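Side-chain contacts in sugar kinase (Agrobacterium tumefaciens, PDB 2RBC), which probably phosphorylates a sugar with ATP, as a putative ribokinase-like member of the pfkB carbohydrate kinase family: residues Q63-M68 with L99-E104; S71-V76 with S105-S110; S84-V89 with K146-T151; S123-D128 with R133-F138; P137-R142 with D164-E169. All coordinates share one frame; numbering follows the deposited sequence.

Contact 1 of 5, residues Q63-M68 with L99-E104; sequences QIAEGM and LRDLSE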
# COMPACT_ATOMS: atom_id res chain seq x y z
N GLN A 63 5.02 5.61 4.77
CA GLN A 63 3.68 5.33 5.24
C GLN A 63 3.28 6.34 6.29
O GLN A 63 3.98 6.51 7.29
CB GLN A 63 3.60 3.93 5.80
CG GLN A 63 3.82 2.89 4.72
CD GLN A 63 3.43 1.48 5.17
OE1 GLN A 63 4.10 0.90 5.99
NE2 GLN A 63 2.38 0.94 4.59
N ILE A 64 2.19 7.05 6.02
CA ILE A 64 1.75 8.16 6.83
C ILE A 64 0.21 8.20 6.94
O ILE A 64 -0.51 8.12 5.94
CB ILE A 64 2.40 9.53 6.36
CG1 ILE A 64 2.04 10.65 7.34
CG2 ILE A 64 2.12 9.89 4.89
CD1 ILE A 64 2.97 11.86 7.20
N ALA A 65 -0.29 8.32 8.16
CA ALA A 65 -1.72 8.51 8.37
C ALA A 65 -2.03 9.98 8.14
O ALA A 65 -1.44 10.88 8.75
CB ALA A 65 -2.16 8.08 9.81
N GLU A 66 -2.92 10.22 7.20
CA GLU A 66 -3.28 11.55 6.82
C GLU A 66 -4.69 11.53 6.23
O GLU A 66 -5.52 10.77 6.66
CB GLU A 66 -2.16 12.15 5.93
CG GLU A 66 -1.88 11.41 4.63
CD GLU A 66 -0.68 11.97 3.90
OE1 GLU A 66 -0.00 12.88 4.44
OE2 GLU A 66 -0.44 11.55 2.75
N GLY A 67 -5.01 12.39 5.26
CA GLY A 67 -6.41 12.63 4.90
C GLY A 67 -6.73 14.07 5.23
O GLY A 67 -6.02 14.69 5.99
N MSE A 68 -7.75 14.64 4.61
CA MSE A 68 -8.00 16.07 4.75
C MSE A 68 -8.11 16.51 6.20
O MSE A 68 -7.34 17.35 6.62
CB MSE A 68 -9.25 16.46 3.97
CG MSE A 68 -9.08 16.23 2.48
SE MSE A 68 -10.77 16.51 1.54
CE MSE A 68 -11.79 14.94 2.16
N LEU A 99 -4.62 5.21 14.11
CA LEU A 99 -4.79 5.81 15.43
C LEU A 99 -3.45 6.11 16.12
O LEU A 99 -3.27 7.17 16.74
CB LEU A 99 -5.67 4.94 16.33
CG LEU A 99 -7.11 4.75 15.86
CD1 LEU A 99 -7.83 3.65 16.62
CD2 LEU A 99 -7.89 6.07 15.91
N ARG A 100 -2.53 5.15 16.04
CA ARG A 100 -1.24 5.31 16.66
C ARG A 100 -0.43 6.43 16.04
O ARG A 100 0.13 7.25 16.75
CB ARG A 100 -0.48 3.98 16.66
CG ARG A 100 0.99 4.09 17.00
CD ARG A 100 1.57 2.73 17.26
NE ARG A 100 2.96 2.66 16.83
CZ ARG A 100 3.73 1.55 16.87
NH1 ARG A 100 4.99 1.61 16.42
NH2 ARG A 100 3.26 0.39 17.35
N ASP A 101 -0.39 6.49 14.72
CA ASP A 101 0.37 7.54 14.05
C ASP A 101 -0.21 8.92 14.38
O ASP A 101 0.52 9.85 14.79
CB ASP A 101 0.38 7.28 12.52
CG ASP A 101 1.24 8.33 11.74
OD1 ASP A 101 1.98 9.12 12.35
OD2 ASP A 101 1.18 8.39 10.51
N LEU A 102 -1.52 9.06 14.23
CA LEU A 102 -2.14 10.35 14.50
C LEU A 102 -1.93 10.82 15.97
O LEU A 102 -1.56 11.95 16.20
CB LEU A 102 -3.61 10.33 14.07
CG LEU A 102 -3.84 10.19 12.54
CD1 LEU A 102 -5.31 10.08 12.23
CD2 LEU A 102 -3.17 11.32 11.71
N SER A 103 -2.11 9.95 16.96
CA SER A 103 -1.85 10.42 18.32
C SER A 103 -0.38 10.66 18.62
O SER A 103 -0.07 11.52 19.41
CB SER A 103 -2.45 9.53 19.38
OG SER A 103 -2.34 8.23 18.95
N GLU A 104 0.52 9.88 18.03
CA GLU A 104 1.94 10.18 18.15
C GLU A 104 2.33 11.47 17.42
O GLU A 104 3.37 12.03 17.70
CB GLU A 104 2.78 8.99 17.68
CG GLU A 104 2.67 7.82 18.63
CD GLU A 104 3.47 6.60 18.17
OE1 GLU A 104 4.12 6.67 17.10
OE2 GLU A 104 3.46 5.57 18.90
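I64 and A65, near the end of strand 60-66, come up against D101 and L102 of helix 93-104, where the small lid-like sheet of the ribokinase fold meets the first helices of the central domain. Strand and helix run at 76° to each other, with axes 7.8 Å apart, so only a short length of each takes part. I64 makes the looser contact: its CG1 lies 4.0 Å from D101 OD2, the two side chains crossing at a slant. At A65 the contact becomes specific. Its backbone N donates to D101 OD2 over 2.8 Å in a nearly straight bond (169°), the carboxylate oxygen being approached almost end-on. D101 holds CG anti to its own N (chi1 -177°), and this sends the carboxylate from the helix toward the strand. A65 CB points at the helix, resting 3.8 Å from D101 CB and 3.8 Å from L102 CG, while L102 CD2 comes within 3.5 Å of A65 O. R313 NH2 forms a long, weak ion pair with D101 OD2. E66 turns its side chain from the helix, and R313 serves A65 and E66 alike: R313 NE donates to A65 O, and R313 N to E66 OE1.

Contact 2 of 5, residues S71-V76 with S105-S110; sequences SAAYAV and SGIDTS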
# COMPACT_ATOMS: atom_id res chain seq x y z
N SER A 71 -4.76 15.78 8.41
CA SER A 71 -3.65 16.65 8.09
C SER A 71 -3.90 18.09 8.60
O SER A 71 -2.98 18.78 9.02
CB SER A 71 -3.47 16.66 6.56
OG SER A 71 -2.96 15.41 6.08
N ALA A 72 -5.14 18.55 8.49
CA ALA A 72 -5.57 19.83 9.05
C ALA A 72 -5.33 19.80 10.56
O ALA A 72 -4.80 20.76 11.12
CB ALA A 72 -7.09 20.11 8.74
N ALA A 73 -5.73 18.71 11.21
CA ALA A 73 -5.47 18.55 12.63
C ALA A 73 -3.97 18.62 12.97
O ALA A 73 -3.59 19.24 13.93
CB ALA A 73 -6.13 17.24 13.19
N TYR A 74 -3.15 17.89 12.21
CA TYR A 74 -1.72 17.95 12.36
C TYR A 74 -1.20 19.39 12.23
O TYR A 74 -0.38 19.83 13.02
CB TYR A 74 -1.05 17.02 11.38
CG TYR A 74 0.44 16.96 11.51
CD1 TYR A 74 1.03 16.52 12.69
CD2 TYR A 74 1.26 17.33 10.47
CE1 TYR A 74 2.40 16.48 12.83
CE2 TYR A 74 2.64 17.26 10.59
CZ TYR A 74 3.21 16.85 11.78
OH TYR A 74 4.58 16.77 11.90
N ALA A 75 -1.69 20.12 11.25
CA ALA A 75 -1.31 21.53 11.06
C ALA A 75 -1.70 22.39 12.26
O ALA A 75 -0.92 23.25 12.69
CB ALA A 75 -1.92 22.08 9.77
N VAL A 76 -2.88 22.18 12.82
CA VAL A 76 -3.27 22.90 14.03
C VAL A 76 -2.23 22.70 15.14
O VAL A 76 -1.81 23.68 15.76
CB VAL A 76 -4.70 22.50 14.54
CG1 VAL A 76 -4.94 23.09 15.97
CG2 VAL A 76 -5.76 23.00 13.55
N SER A 105 1.49 11.94 16.51
CA SER A 105 1.75 13.16 15.72
C SER A 105 1.15 14.41 16.40
O SER A 105 1.11 15.49 15.82
CB SER A 105 1.16 13.00 14.34
OG SER A 105 1.79 11.93 13.63
N GLY A 106 0.65 14.25 17.62
CA GLY A 106 0.17 15.35 18.42
C GLY A 106 -1.31 15.63 18.36
O GLY A 106 -1.74 16.66 18.88
N ILE A 107 -2.09 14.72 17.80
CA ILE A 107 -3.53 14.90 17.65
C ILE A 107 -4.27 14.07 18.74
O ILE A 107 -3.93 12.91 18.95
CB ILE A 107 -3.98 14.45 16.24
CG1 ILE A 107 -3.32 15.29 15.12
CG2 ILE A 107 -5.52 14.52 16.06
CD1 ILE A 107 -3.22 14.52 13.76
N ASP A 108 -5.22 14.68 19.45
CA ASP A 108 -6.12 13.93 20.33
C ASP A 108 -7.08 13.09 19.50
O ASP A 108 -7.98 13.61 18.84
CB ASP A 108 -6.93 14.89 21.20
CG ASP A 108 -7.79 14.17 22.22
OD1 ASP A 108 -8.11 12.97 22.05
OD2 ASP A 108 -8.11 14.83 23.21
N THR A 109 -6.89 11.78 19.56
CA THR A 109 -7.68 10.80 18.82
C THR A 109 -8.73 10.12 19.69
O THR A 109 -9.38 9.17 19.28
CB THR A 109 -6.76 9.72 18.26
OG1 THR A 109 -6.01 9.15 19.34
CG2 THR A 109 -5.83 10.31 17.19
N SER A 110 -8.91 10.63 20.89
CA SER A 110 -9.77 9.99 21.86
C SER A 110 -11.25 9.94 21.48
O SER A 110 -11.98 9.12 22.00
CB SER A 110 -9.59 10.65 23.23
OG SER A 110 -10.12 11.94 23.24
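A73 and Y74 of helix 68-78 pack on S105 and I107, where a Schellman motif ends helix 93-104 and starts the return to the central sheet. This turn completes a beta-alpha-beta crossover: strand 82-90, helix 93-104 and the short, weakly bonded strand 107-108, which lies parallel to 82-90. G106, with positive phi (96°), is the C-prime residue; I107 N binds back to L102 O and G106 N to S103 O.

The apolar part centres on I107. Its CG1 sits 3.9 Å from A73 CB, and CG2 is 4.0 Å from the same methyl, so the alanine nestles against both branches. CG1 lies anti to the carbonyl carbon (chi1 -62°), carrying I107 CD1 onto the helix backbone, 3.7 Å from Y74 N and 4.1 Å from Y74 CB.

Among polar groups, S105 OG is hydrogen-bonded to D101 O and R313 NH2, while the Y74 ring makes a cation-pi contact with R313.

At the edge of the Y74 ring, S105 O lies in the ring plane, 3.3 Å from Y74 CD1 and 3.4 Å from Y74 CE1.

Contact 3 of 5, residues S84-V89 with K146-T151; sequences SLWGAV and KKRACT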
# COMPACT_ATOMS: atom_id res chain seq x y z
N SER A 84 -8.07 18.10 18.05
CA SER A 84 -8.82 16.85 18.21
C SER A 84 -9.39 16.45 16.86
O SER A 84 -9.68 17.31 16.04
CB SER A 84 -9.95 17.02 19.19
OG SER A 84 -9.46 17.20 20.49
N LEU A 85 -9.54 15.15 16.64
CA LEU A 85 -10.05 14.64 15.42
C LEU A 85 -11.19 13.64 15.66
O LEU A 85 -11.05 12.74 16.48
CB LEU A 85 -8.91 14.01 14.64
CG LEU A 85 -9.20 13.38 13.28
CD1 LEU A 85 -9.58 14.36 12.22
CD2 LEU A 85 -8.02 12.49 12.84
N TRP A 86 -12.30 13.83 14.96
CA TRP A 86 -13.40 12.87 14.92
C TRP A 86 -13.35 12.36 13.52
O TRP A 86 -13.28 13.11 12.58
CB TRP A 86 -14.76 13.51 15.19
CG TRP A 86 -14.93 14.01 16.59
CD1 TRP A 86 -14.06 13.87 17.64
CD2 TRP A 86 -16.07 14.70 17.10
NE1 TRP A 86 -14.59 14.46 18.78
CE2 TRP A 86 -15.82 14.98 18.47
CE3 TRP A 86 -17.29 15.11 16.54
CZ2 TRP A 86 -16.74 15.64 19.28
CZ3 TRP A 86 -18.20 15.80 17.36
CH2 TRP A 86 -17.92 16.05 18.70
N GLY A 87 -13.35 11.05 13.39
CA GLY A 87 -13.12 10.39 12.12
C GLY A 87 -13.38 8.95 12.45
O GLY A 87 -13.62 8.64 13.63
N ALA A 88 -13.37 8.09 11.45
CA ALA A 88 -13.67 6.68 11.64
C ALA A 88 -12.56 5.82 11.08
O ALA A 88 -12.00 6.12 10.02
CB ALA A 88 -15.04 6.29 10.96
N VAL A 89 -12.25 4.74 11.80
CA VAL A 89 -11.40 3.66 11.28
C VAL A 89 -12.18 2.39 11.47
O VAL A 89 -13.15 2.36 12.23
CB VAL A 89 -10.02 3.56 12.01
CG1 VAL A 89 -9.11 4.73 11.66
CG2 VAL A 89 -10.18 3.41 13.50
N LYS A 146 -22.89 5.01 10.45
CA LYS A 146 -23.49 5.04 11.76
C LYS A 146 -23.41 6.45 12.32
O LYS A 146 -22.50 7.23 12.03
CB LYS A 146 -22.80 4.04 12.66
CG LYS A 146 -23.59 3.59 13.85
CD LYS A 146 -23.15 2.17 14.26
CE LYS A 146 -23.36 1.88 15.78
NZ LYS A 146 -24.68 2.39 16.32
N LYS A 147 -24.39 6.76 13.14
CA LYS A 147 -24.50 8.10 13.68
C LYS A 147 -23.49 8.30 14.80
O LYS A 147 -23.41 7.48 15.71
CB LYS A 147 -25.94 8.33 14.15
CG LYS A 147 -26.94 8.41 12.99
CD LYS A 147 -28.11 9.32 13.36
CE LYS A 147 -29.37 9.05 12.51
NZ LYS A 147 -30.48 10.06 12.80
N ARG A 148 -22.70 9.35 14.74
CA ARG A 148 -21.78 9.67 15.82
C ARG A 148 -22.31 10.86 16.63
O ARG A 148 -22.73 11.83 16.05
CB ARG A 148 -20.45 9.97 15.21
CG ARG A 148 -19.33 10.00 16.23
CD ARG A 148 -18.90 11.36 16.49
NE ARG A 148 -17.73 11.36 17.35
CZ ARG A 148 -17.68 11.83 18.59
NH1 ARG A 148 -16.56 11.77 19.27
NH2 ARG A 148 -18.73 12.37 19.15
N ALA A 149 -22.27 10.81 17.96
CA ALA A 149 -22.91 11.83 18.79
C ALA A 149 -22.24 13.18 18.66
O ALA A 149 -21.03 13.28 18.54
CB ALA A 149 -22.95 11.41 20.27
N CYS A 150 -23.03 14.23 18.69
CA CYS A 150 -22.50 15.58 18.57
C CYS A 150 -23.34 16.53 19.41
O CYS A 150 -24.26 17.18 18.91
CB CYS A 150 -22.49 15.99 17.11
SG CYS A 150 -21.81 17.62 16.85
N THR A 151 -23.02 16.63 20.69
CA THR A 151 -23.84 17.42 21.59
C THR A 151 -23.25 18.82 21.74
O THR A 151 -22.04 19.01 21.56
CB THR A 151 -23.92 16.74 22.94
OG1 THR A 151 -22.67 16.87 23.62
CG2 THR A 151 -24.27 15.26 22.78
O HOH W 1 -15.44 10.20 15.64
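W86 and R148 bury most of the surface here, lying flat on one another with their planes 11° apart. The centres of the guanidinium and the indole are 3.7 Å apart, with CZ over the six-membered ring and R148 NH1 over the NE1-CE2 bond, 3.4 Å from W86 CE2. A bend in the arginine chain at chi2 (-106°) folds the group over the indole face. Two bonds in the guanidinium plane would limit its rotation: R148 NH2 donates to A149 O, and R148 NE to a water that in turn donates to G87 O. R148 NH1 donates to G111 O. C150 is the third partner. Its SG meets the ring at the edge, 4.1 Å from W86 CZ3 and nearly in the ring plane (88° off the normal). V174 of helix 168-180 also packs on W86. Together these contacts form a cation-pi stack with a sulfur-aromatic edge contact, which fastens the loop before helix 152-155 to strand 82-90 of the large, mostly parallel central sheet of the ribokinase fold.

Contact 4 of 5, residues S123-D128 with R133-F138; sequences STIIID and RLIVPF. With EDO (1,2-ethanediol), chain H; EDO (1,2-ethanediol), chain L.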
# COMPACT_ATOMS: atom_id res chain seq x y z
N SER A 123 -4.57 4.42 1.02
CA SER A 123 -4.26 4.68 -0.39
C SER A 123 -2.81 4.42 -0.76
O SER A 123 -1.92 4.57 0.06
CB SER A 123 -4.55 6.13 -0.76
OG SER A 123 -5.86 6.51 -0.35
N THR A 124 -2.59 4.01 -2.02
CA THR A 124 -1.26 4.12 -2.61
C THR A 124 -1.18 5.41 -3.43
O THR A 124 -2.08 5.69 -4.24
CB THR A 124 -0.89 2.91 -3.45
OG1 THR A 124 -0.47 1.85 -2.58
CG2 THR A 124 0.23 3.22 -4.46
N ILE A 125 -0.12 6.18 -3.21
CA ILE A 125 0.16 7.35 -4.04
C ILE A 125 1.57 7.23 -4.58
O ILE A 125 2.51 7.09 -3.82
CB ILE A 125 -0.03 8.67 -3.28
CG1 ILE A 125 -1.41 8.72 -2.63
CG2 ILE A 125 0.13 9.86 -4.24
CD1 ILE A 125 -1.72 9.97 -1.80
N ILE A 126 1.70 7.23 -5.91
CA ILE A 126 2.99 7.14 -6.61
C ILE A 126 3.29 8.56 -7.08
O ILE A 126 2.51 9.12 -7.85
CB ILE A 126 2.95 6.15 -7.77
CG1 ILE A 126 2.49 4.74 -7.28
CG2 ILE A 126 4.32 6.06 -8.47
CD1 ILE A 126 2.01 3.81 -8.36
N ILE A 127 4.38 9.13 -6.56
CA ILE A 127 4.79 10.51 -6.79
C ILE A 127 6.11 10.52 -7.59
O ILE A 127 7.16 10.06 -7.10
CB ILE A 127 4.96 11.23 -5.45
CG1 ILE A 127 3.75 10.97 -4.54
CG2 ILE A 127 5.18 12.70 -5.66
CD1 ILE A 127 3.79 11.67 -3.21
N ASP A 128 6.05 11.00 -8.84
CA ASP A 128 7.22 11.01 -9.72
C ASP A 128 8.13 12.19 -9.40
O ASP A 128 7.87 12.97 -8.46
CB ASP A 128 6.83 10.92 -11.22
CG ASP A 128 6.13 12.17 -11.75
OD1 ASP A 128 6.04 13.17 -11.01
OD2 ASP A 128 5.65 12.14 -12.90
N ARG A 133 1.27 13.02 -9.27
CA ARG A 133 0.76 11.88 -8.49
C ARG A 133 -0.22 10.97 -9.20
O ARG A 133 -1.07 11.42 -9.96
CB ARG A 133 0.04 12.40 -7.28
CG ARG A 133 0.81 13.41 -6.51
CD ARG A 133 0.29 13.52 -5.11
NE ARG A 133 -0.94 14.28 -4.99
CZ ARG A 133 -1.02 15.60 -5.02
NH1 ARG A 133 0.05 16.35 -5.23
NH2 ARG A 133 -2.19 16.18 -4.86
N LEU A 134 -0.12 9.67 -8.91
CA LEU A 134 -1.13 8.68 -9.26
C LEU A 134 -1.66 8.09 -7.93
O LEU A 134 -0.87 7.58 -7.12
CB LEU A 134 -0.55 7.60 -10.16
CG LEU A 134 -1.38 6.31 -10.28
CD1 LEU A 134 -2.80 6.55 -10.80
CD2 LEU A 134 -0.63 5.29 -11.13
N ILE A 135 -2.98 8.20 -7.71
CA ILE A 135 -3.61 7.75 -6.47
C ILE A 135 -4.53 6.56 -6.72
O ILE A 135 -5.30 6.53 -7.69
CB ILE A 135 -4.39 8.88 -5.75
CG1 ILE A 135 -4.99 8.38 -4.42
CG2 ILE A 135 -5.49 9.41 -6.66
CD1 ILE A 135 -5.43 9.47 -3.47
N VAL A 136 -4.43 5.58 -5.83
CA VAL A 136 -5.25 4.39 -5.88
C VAL A 136 -5.81 4.27 -4.46
O VAL A 136 -5.13 3.84 -3.53
CB VAL A 136 -4.47 3.13 -6.32
CG1 VAL A 136 -5.44 2.00 -6.55
CG2 VAL A 136 -3.63 3.43 -7.58
N PRO A 137 -6.99 4.82 -4.26
CA PRO A 137 -7.57 4.90 -2.94
C PRO A 137 -8.56 3.80 -2.66
O PRO A 137 -9.40 3.49 -3.52
CB PRO A 137 -8.29 6.24 -2.98
CG PRO A 137 -8.79 6.30 -4.37
CD PRO A 137 -7.80 5.55 -5.25
N PHE A 138 -8.47 3.25 -1.46
CA PHE A 138 -9.44 2.32 -0.95
C PHE A 138 -10.28 3.03 0.10
O PHE A 138 -9.75 3.60 1.03
CB PHE A 138 -8.78 1.09 -0.30
CG PHE A 138 -9.76 0.21 0.40
CD1 PHE A 138 -10.68 -0.51 -0.33
CD2 PHE A 138 -9.80 0.14 1.78
CE1 PHE A 138 -11.62 -1.31 0.30
CE2 PHE A 138 -10.73 -0.65 2.41
CZ PHE A 138 -11.65 -1.37 1.66
C1 EDO H . 0.76 0.10 -0.02
O1 EDO H . 1.28 -1.21 -0.27
C2 EDO H . -0.77 0.14 -0.15
O2 EDO H . -1.25 1.47 -0.42
C1 EDO L . -1.53 20.29 -7.10
O1 EDO L . -0.29 19.70 -7.53
C2 EDO L . -2.62 19.22 -6.91
O2 EDO L . -3.11 19.19 -5.56
O HOH W 2 -8.48 6.01 0.67
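R133 and I125 lie side by side on one face of an antiparallel hairpin formed by strands 121-127 and 133-138. R133 CB is 4.0 Å from I125 CG2, R133 CG comes 4.3 Å from I127 CG1, and R133 CD again touches I125 CG2, at 3.8 Å. The chain then bends at chi3 (-78°), lifting the guanidinium off the isoleucines. At its edge R133 NH2 donates to O2 of an ethanediol, 3.2 Å away and probably from the crystallisation liquor, while NH1 binds T271 OG1, a hydroxyl that also bonds to ethanediol.

Beneath, four backbone bonds hold the pairs T124-V136 and I126-L134; V136 N to T124 O is 2.8 Å. I126 CD1 and L134 CD2 meet on the face opposite R133, 4.1 Å apart. Toward the other end, S123 OG lies 3.6 Å from P137 CB and shares a water with F138 O, which is 2.7 Å from that water. T124 OG1 is also hydrogen-bonded to T124 OG1 of the second subunit.

Strand 121-127 has strand 39-45 parallel to it on its other flank. L134 and I135 in turn join a parallel ladder with a strand of the second subunit, so this lid-like sheet runs on across the dimer interface.

Contact 5 of 5, residues P137-R142 with D164-E169; sequences PFYDHR and DVRWPE. With SO4 (sulfate ion), chain F.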
# COMPACT_ATOMS: atom_id res chain seq x y z
N PRO A 137 -6.99 4.82 -4.26
CA PRO A 137 -7.57 4.90 -2.94
C PRO A 137 -8.56 3.80 -2.66
O PRO A 137 -9.40 3.49 -3.52
CB PRO A 137 -8.29 6.24 -2.98
CG PRO A 137 -8.79 6.30 -4.37
CD PRO A 137 -7.80 5.55 -5.25
N PHE A 138 -8.47 3.25 -1.46
CA PHE A 138 -9.44 2.32 -0.95
C PHE A 138 -10.28 3.03 0.10
O PHE A 138 -9.75 3.60 1.03
CB PHE A 138 -8.78 1.09 -0.30
CG PHE A 138 -9.76 0.21 0.40
CD1 PHE A 138 -10.68 -0.51 -0.33
CD2 PHE A 138 -9.80 0.14 1.78
CE1 PHE A 138 -11.62 -1.31 0.30
CE2 PHE A 138 -10.73 -0.65 2.41
CZ PHE A 138 -11.65 -1.37 1.66
N TYR A 139 -11.60 2.97 -0.05
CA TYR A 139 -12.52 3.58 0.89
C TYR A 139 -13.75 2.67 1.07
O TYR A 139 -14.39 2.32 0.10
CB TYR A 139 -12.95 4.98 0.42
CG TYR A 139 -14.05 5.55 1.27
CD1 TYR A 139 -13.84 5.85 2.61
CD2 TYR A 139 -15.32 5.74 0.76
CE1 TYR A 139 -14.85 6.32 3.41
CE2 TYR A 139 -16.35 6.24 1.57
CZ TYR A 139 -16.10 6.54 2.89
OH TYR A 139 -17.12 7.02 3.66
N ASP A 140 -14.05 2.30 2.30
CA ASP A 140 -15.25 1.55 2.64
C ASP A 140 -16.32 2.49 3.21
O ASP A 140 -16.17 2.99 4.32
CB ASP A 140 -14.85 0.51 3.69
CG ASP A 140 -15.99 -0.39 4.12
OD1 ASP A 140 -17.14 -0.22 3.65
OD2 ASP A 140 -15.68 -1.28 4.95
N HIS A 141 -17.41 2.72 2.48
CA HIS A 141 -18.50 3.61 2.96
C HIS A 141 -19.04 3.23 4.35
O HIS A 141 -19.59 4.05 5.05
CB HIS A 141 -19.66 3.61 1.97
CG HIS A 141 -20.40 2.30 1.93
ND1 HIS A 141 -20.11 1.30 1.01
CD2 HIS A 141 -21.37 1.79 2.73
CE1 HIS A 141 -20.89 0.26 1.23
NE2 HIS A 141 -21.66 0.53 2.28
N ARG A 142 -18.91 1.97 4.73
CA ARG A 142 -19.38 1.52 6.04
C ARG A 142 -18.70 2.23 7.19
O ARG A 142 -19.20 2.22 8.32
CB ARG A 142 -19.16 0.04 6.22
CG ARG A 142 -19.99 -0.83 5.27
CD ARG A 142 -19.67 -2.31 5.45
NE ARG A 142 -18.27 -2.61 5.18
CZ ARG A 142 -17.77 -3.83 5.03
NH1 ARG A 142 -18.55 -4.91 5.12
NH2 ARG A 142 -16.46 -3.97 4.79
N ASP A 164 -14.31 18.46 6.89
CA ASP A 164 -14.15 18.12 5.46
C ASP A 164 -15.42 17.48 4.87
O ASP A 164 -16.42 17.38 5.55
CB ASP A 164 -12.86 17.30 5.23
CG ASP A 164 -12.93 15.87 5.69
OD1 ASP A 164 -14.05 15.34 5.82
OD2 ASP A 164 -11.84 15.25 5.93
N VAL A 165 -15.37 17.11 3.59
CA VAL A 165 -16.54 16.61 2.88
C VAL A 165 -16.71 15.09 3.02
O VAL A 165 -17.64 14.53 2.48
CB VAL A 165 -16.51 16.98 1.37
CG1 VAL A 165 -16.63 18.50 1.19
CG2 VAL A 165 -15.26 16.37 0.64
N ARG A 166 -15.86 14.43 3.79
CA ARG A 166 -15.83 12.97 3.82
C ARG A 166 -16.92 12.30 4.66
O ARG A 166 -17.35 11.21 4.34
CB ARG A 166 -14.46 12.47 4.28
CG ARG A 166 -14.36 10.92 4.38
CD ARG A 166 -14.59 10.22 3.02
NE ARG A 166 -13.43 10.49 2.20
CZ ARG A 166 -13.31 11.46 1.28
NH1 ARG A 166 -14.33 12.25 0.92
NH2 ARG A 166 -12.14 11.61 0.67
N TRP A 167 -17.35 12.93 5.74
CA TRP A 167 -18.36 12.38 6.62
C TRP A 167 -19.49 13.44 6.76
O TRP A 167 -19.66 14.06 7.81
CB TRP A 167 -17.74 12.11 8.00
CG TRP A 167 -18.54 11.20 8.85
CD1 TRP A 167 -19.81 10.78 8.63
CD2 TRP A 167 -18.14 10.63 10.10
NE1 TRP A 167 -20.22 9.96 9.64
CE2 TRP A 167 -19.20 9.83 10.54
CE3 TRP A 167 -16.96 10.67 10.85
CZ2 TRP A 167 -19.13 9.09 11.73
CZ3 TRP A 167 -16.90 9.95 12.02
CH2 TRP A 167 -17.98 9.16 12.44
N PRO A 168 -20.28 13.63 5.69
CA PRO A 168 -21.20 14.77 5.61
C PRO A 168 -22.26 14.86 6.67
O PRO A 168 -22.59 15.97 7.12
CB PRO A 168 -21.89 14.57 4.26
CG PRO A 168 -21.11 13.63 3.54
CD PRO A 168 -20.34 12.80 4.49
N GLU A 169 -22.81 13.74 7.11
CA GLU A 169 -23.86 13.83 8.11
C GLU A 169 -23.31 14.24 9.49
O GLU A 169 -23.98 14.98 10.23
CB GLU A 169 -24.66 12.53 8.18
CG GLU A 169 -25.36 12.18 6.87
CD GLU A 169 -26.31 13.26 6.35
OE1 GLU A 169 -26.30 13.49 5.12
OE2 GLU A 169 -27.06 13.88 7.15
S SO4 F . -15.40 -7.42 3.79
O1 SO4 F . -15.13 -6.40 2.77
O2 SO4 F . -16.83 -7.69 3.89
O3 SO4 F . -14.70 -8.65 3.44
O4 SO4 F . -14.90 -6.96 5.09
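Y139 and R166 meet where two turns approach one another, one just beyond strand 133-138 and the other between strand 160-163 and helix 168-180. Each backbone is bent by an Asx turn: D140 OD1 accepts from R142 N at 3.0 Å as the chain enters a 3-10 turn, and D164 OD1 accepts from R166 N at 2.9 Å, shortly before W167 takes the N-cap position. Both backbone donors approach from above the carboxylate planes.

Between the two turns, the R166 methylene CD lies 3.9 Å from Y139 CE1, reaching the ring obliquely. Bends at chi2 (61°) and chi3 (71°) curl the arginine back so that it slides past the tyrosine in the opposite direction. Its CZ stands almost straight above the ring centre, yet 5.8 Å off, and the guanidinium is inclined 60° to the ring. The Y139 hydroxyl is hydrogen-bonded to H144 ND1. R142 NE is accepted by the syn lone pair of D140 OD2, and R142 NH2, 2.8 Å from D140 OD2, comes in from above the carboxylate plane. D140 OD2 also accepts from R119 N. The outer edge of the R142 guanidinium makes weak bonds to a sulfate, probably from the crystallisation liquor.

The chemistry implies a modest surface contact: alkyl-on-ring packing does most of the work, cation-pi attraction is at most weak, and strong charge pairing stays within 137-142.

How the contacts relate
Contacts 1 and 2 are buried neighbours that meet at the end of helix 93-104: L102 packs on the lid-like sheet in contact 1, and L102 O accepts from I107 N of contact 2 in the Schellman turn. The first depends on one carboxylate-to-backbone bond, the second on apolar packing and a ring edge. Contact 3, partly buried, touches contact 2 through strand 82-90 and trades aliphatic packing for a charged stack. Contact 4, also buried, is the one built on a backbone ladder; like contacts 1 and 5 it borders the second subunit, and it carries the sheet across. Contact 5, continuing from strand 133-138, lies at the surface; its buried W167 packs on contact 3, and M68 of contact 1 touches R166.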